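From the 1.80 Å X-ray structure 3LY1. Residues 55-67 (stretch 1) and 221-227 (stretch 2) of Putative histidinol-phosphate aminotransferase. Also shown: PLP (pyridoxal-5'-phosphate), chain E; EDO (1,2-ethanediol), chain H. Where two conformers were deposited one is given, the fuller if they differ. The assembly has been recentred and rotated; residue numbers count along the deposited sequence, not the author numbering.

Stretch 1 55-67: MLGNKLAAHHQVE
Stretch 2 221-227: RVGYAVA

The apolar centre is L60 on Y224. L60 is m,t (chi1 -73°, chi2 167°) and Y224 is p (chi1 61°, chi2 -79°). L60 CD2 sits over one face of the tyrosine ring, 3.9 Å from its centroid and 26° off the normal, a CH-pi contact. L60 CD2 comes closest to Y224 CZ, at 3.6 Å.

The end of a helix packs against a strand here, and the two stretches bury 311 Å² between them. Residues 55-63 are helical, with phi/psi near -62/-42. Residues 223-226 are extended, with Y224 at -163/160 and V226 at -120/127. L60 CA lies 8.7 Å from Y224 CA, and H64 CA lies 7.9 Å from V226 CA. Both stretches therefore advance in the same sense, four helix residues matching two strand residues.

One turn earlier, the CA-to-CB bonds of L56 (t, p) and V222 (t) each point toward the opposing stretch, and L56 CD2 meets V222 CG1 at 4.1 Å. G223 and A225 make no contact, as expected from alternation along an extended strand.

V226 (t) serves the other end. V226 CG2 lies over the H64 ring, 3.9 Å from its centroid and 9° off the normal. V226 CG1 is 4.3 Å from V66 CG2; V66 is m, with phi/psi -132/174.

H64 (-97/10) is the first residue to leave helical geometry, although H64 N still hydrogen-bonds L60 O at 3.0 Å. Q65 follows at 46/53, and V66 N hydrogen-bonds A61 O at 2.9 Å.

The polar edge is a hydrogen bond between H64 NE2 and Y224 OH, 2.7 Å long and nearly linear at 173°. H64 has chi1 -75° and chi2 -78°. The two rings meet rim to rim, planes at 61°, centroids 5.4 Å apart. Y224 OH also hydrogen-bonds ethanediol O1 at 2.8 Å. Beyond the contact, R221 NH1 donates to PLP O3P (2.9 Å) and R221 NH2 to PLP O1P (2.8 Å).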

# COMPACT_ATOMS: atom_id res chain seq x y z
N MSE A 55 0.56 8.60 -15.36
CA MSE A 55 -0.44 9.57 -15.75
C MSE A 55 -1.14 10.25 -14.56
O MSE A 55 -1.40 11.47 -14.58
CB MSE A 55 -1.49 8.91 -16.66
CG MSE A 55 -0.92 8.28 -17.92
SE MSE A 55 -0.12 9.53 -19.18
CE MSE A 55 1.78 9.12 -18.93
N LEU A 56 -1.51 9.48 -13.55
CA LEU A 56 -2.14 10.02 -12.32
C LEU A 56 -1.19 10.99 -11.61
O LEU A 56 -1.60 12.05 -11.18
CB LEU A 56 -2.56 8.90 -11.37
CG LEU A 56 -3.30 9.29 -10.08
CD1 LEU A 56 -4.52 10.18 -10.38
CD2 LEU A 56 -3.68 8.05 -9.28
N GLY A 57 0.08 10.62 -11.52
CA GLY A 57 1.12 11.50 -10.92
C GLY A 57 1.20 12.84 -11.66
O GLY A 57 1.23 13.90 -11.02
N ASN A 58 1.19 12.78 -12.98
CA ASN A 58 1.27 13.98 -13.82
C ASN A 58 0.01 14.83 -13.68
O ASN A 58 0.10 16.05 -13.61
CB ASN A 58 1.44 13.61 -15.29
CG ASN A 58 2.78 12.97 -15.59
OD1 ASN A 58 3.71 13.04 -14.81
ND2 ASN A 58 2.88 12.35 -16.77
N LYS A 59 -1.15 14.19 -13.59
CA LYS A 59 -2.39 14.90 -13.41
C LYS A 59 -2.46 15.61 -12.04
O LYS A 59 -2.94 16.72 -11.95
CB LYS A 59 -3.53 13.91 -13.59
CG LYS A 59 -4.86 14.51 -13.95
CD LYS A 59 -5.95 13.41 -14.12
CE LYS A 59 -6.98 13.72 -15.26
NZ LYS A 59 -7.63 15.03 -15.13
N LEU A 60 -1.96 14.97 -10.97
CA LEU A 60 -1.93 15.60 -9.65
C LEU A 60 -0.93 16.75 -9.60
O LEU A 60 -1.15 17.77 -8.91
CB LEU A 60 -1.62 14.53 -8.58
CG LEU A 60 -2.81 13.59 -8.31
CD1 LEU A 60 -2.40 12.36 -7.51
CD2 LEU A 60 -3.98 14.31 -7.61
N ALA A 61 0.17 16.60 -10.33
CA ALA A 61 1.17 17.65 -10.44
C ALA A 61 0.56 18.89 -11.08
O ALA A 61 0.72 19.99 -10.55
CB ALA A 61 2.39 17.18 -11.25
N ALA A 62 -0.16 18.70 -12.18
CA ALA A 62 -0.87 19.82 -12.83
C ALA A 62 -1.91 20.46 -11.90
O ALA A 62 -1.98 21.67 -11.80
CB ALA A 62 -1.50 19.39 -14.18
N HIS A 63 -2.67 19.64 -11.18
CA HIS A 63 -3.67 20.14 -10.23
C HIS A 63 -3.06 21.03 -9.17
O HIS A 63 -3.65 22.00 -8.77
CB HIS A 63 -4.37 18.97 -9.55
CG HIS A 63 -5.47 19.40 -8.63
ND1 HIS A 63 -6.68 19.86 -9.08
CD2 HIS A 63 -5.51 19.45 -7.28
CE1 HIS A 63 -7.44 20.18 -8.04
NE2 HIS A 63 -6.76 19.93 -6.93
N HIS A 64 -1.88 20.67 -8.68
CA HIS A 64 -1.22 21.42 -7.62
C HIS A 64 -0.19 22.42 -8.12
O HIS A 64 0.55 22.97 -7.32
CB HIS A 64 -0.58 20.44 -6.63
CG HIS A 64 -1.57 19.77 -5.76
ND1 HIS A 64 -2.14 20.40 -4.67
CD2 HIS A 64 -2.15 18.55 -5.83
CE1 HIS A 64 -3.00 19.58 -4.09
NE2 HIS A 64 -3.03 18.46 -4.78
N GLN A 65 -0.15 22.64 -9.44
CA GLN A 65 0.85 23.52 -10.10
C GLN A 65 2.27 23.28 -9.62
O GLN A 65 2.99 24.22 -9.24
CB GLN A 65 0.48 25.01 -9.97
CG GLN A 65 -0.91 25.35 -10.48
CD GLN A 65 -1.37 26.76 -10.07
OE1 GLN A 65 -2.56 27.00 -9.94
NE2 GLN A 65 -0.43 27.69 -9.86
N VAL A 66 2.68 22.01 -9.68
CA VAL A 66 4.03 21.59 -9.36
C VAL A 66 4.48 20.68 -10.50
O VAL A 66 3.68 20.38 -11.40
CB VAL A 66 4.10 20.85 -8.01
CG1 VAL A 66 3.80 21.82 -6.84
CG2 VAL A 66 3.17 19.58 -7.98
N GLU A 67 5.73 20.26 -10.48
CA GLU A 67 6.21 19.28 -11.48
C GLU A 67 6.03 17.86 -10.89
O GLU A 67 5.74 17.72 -9.72
CB GLU A 67 7.66 19.57 -11.85
CG GLU A 67 7.90 20.97 -12.44
CD GLU A 67 7.19 21.18 -13.80
OE1 GLU A 67 6.73 20.21 -14.43
OE2 GLU A 67 7.11 22.33 -14.27
N ARG A 221 -7.85 2.92 -1.59
CA ARG A 221 -6.48 3.16 -1.14
C ARG A 221 -5.63 4.00 -2.13
O ARG A 221 -4.65 3.52 -2.70
CB ARG A 221 -5.78 1.83 -0.76
CG ARG A 221 -6.69 0.83 -0.03
CD ARG A 221 -7.32 1.40 1.25
NE ARG A 221 -6.31 1.97 2.17
CZ ARG A 221 -6.35 3.20 2.67
NH1 ARG A 221 -7.36 4.01 2.39
NH2 ARG A 221 -5.39 3.63 3.49
N VAL A 222 -6.03 5.25 -2.32
CA VAL A 222 -5.28 6.19 -3.13
C VAL A 222 -5.13 7.49 -2.38
O VAL A 222 -6.11 8.14 -2.06
CB VAL A 222 -5.95 6.45 -4.53
CG1 VAL A 222 -4.99 7.24 -5.44
CG2 VAL A 222 -6.41 5.13 -5.23
N GLY A 223 -3.89 7.87 -2.09
CA GLY A 223 -3.60 9.18 -1.56
C GLY A 223 -2.28 9.65 -2.14
O GLY A 223 -1.72 8.99 -3.01
N TYR A 224 -1.80 10.80 -1.68
CA TYR A 224 -0.56 11.36 -2.19
C TYR A 224 0.01 12.43 -1.25
O TYR A 224 -0.69 12.94 -0.34
CB TYR A 224 -0.72 11.90 -3.63
CG TYR A 224 -1.71 13.03 -3.79
CD1 TYR A 224 -3.07 12.78 -3.86
CD2 TYR A 224 -1.28 14.35 -3.89
CE1 TYR A 224 -3.98 13.80 -4.04
CE2 TYR A 224 -2.20 15.39 -4.04
CZ TYR A 224 -3.54 15.11 -4.13
OH TYR A 224 -4.43 16.15 -4.29
N ALA A 225 1.31 12.68 -1.43
CA ALA A 225 2.01 13.81 -0.81
C ALA A 225 2.40 14.84 -1.90
O ALA A 225 2.70 14.48 -3.06
CB ALA A 225 3.22 13.35 -0.02
N VAL A 226 2.39 16.11 -1.52
CA VAL A 226 2.91 17.21 -2.32
C VAL A 226 4.02 17.90 -1.53
O VAL A 226 3.86 18.21 -0.33
CB VAL A 226 1.81 18.20 -2.72
CG1 VAL A 226 2.34 19.16 -3.82
CG2 VAL A 226 0.50 17.45 -3.14
N ALA A 227 5.20 18.06 -2.14
CA ALA A 227 6.30 18.72 -1.45
C ALA A 227 7.37 19.13 -2.45
O ALA A 227 7.29 18.80 -3.63
CB ALA A 227 6.88 17.80 -0.38
N1 PLP E . -5.67 11.85 7.79
C2 PLP E . -6.81 12.07 8.53
C2A PLP E . -6.96 13.38 9.25
C3 PLP E . -7.76 11.05 8.60
O3 PLP E . -8.88 11.26 9.35
C4 PLP E . -7.54 9.83 7.93
C4A PLP E . -8.61 8.77 7.89
O4A PLP E . -9.09 8.46 8.97
C5 PLP E . -6.37 9.63 7.19
C6 PLP E . -5.44 10.67 7.15
C5A PLP E . -6.08 8.34 6.45
O4P PLP E . -7.02 8.01 5.41
P PLP E . -6.56 7.20 4.11
O1P PLP E . -5.45 6.25 4.41
O2P PLP E . -6.17 8.31 3.17
O3P PLP E . -7.86 6.52 3.71
C1 EDO H . -7.32 14.91 -5.06
O1 EDO H . -7.19 15.75 -3.92
C2 EDO H . -7.28 15.78 -6.30
O2 EDO H . -8.59 16.32 -6.50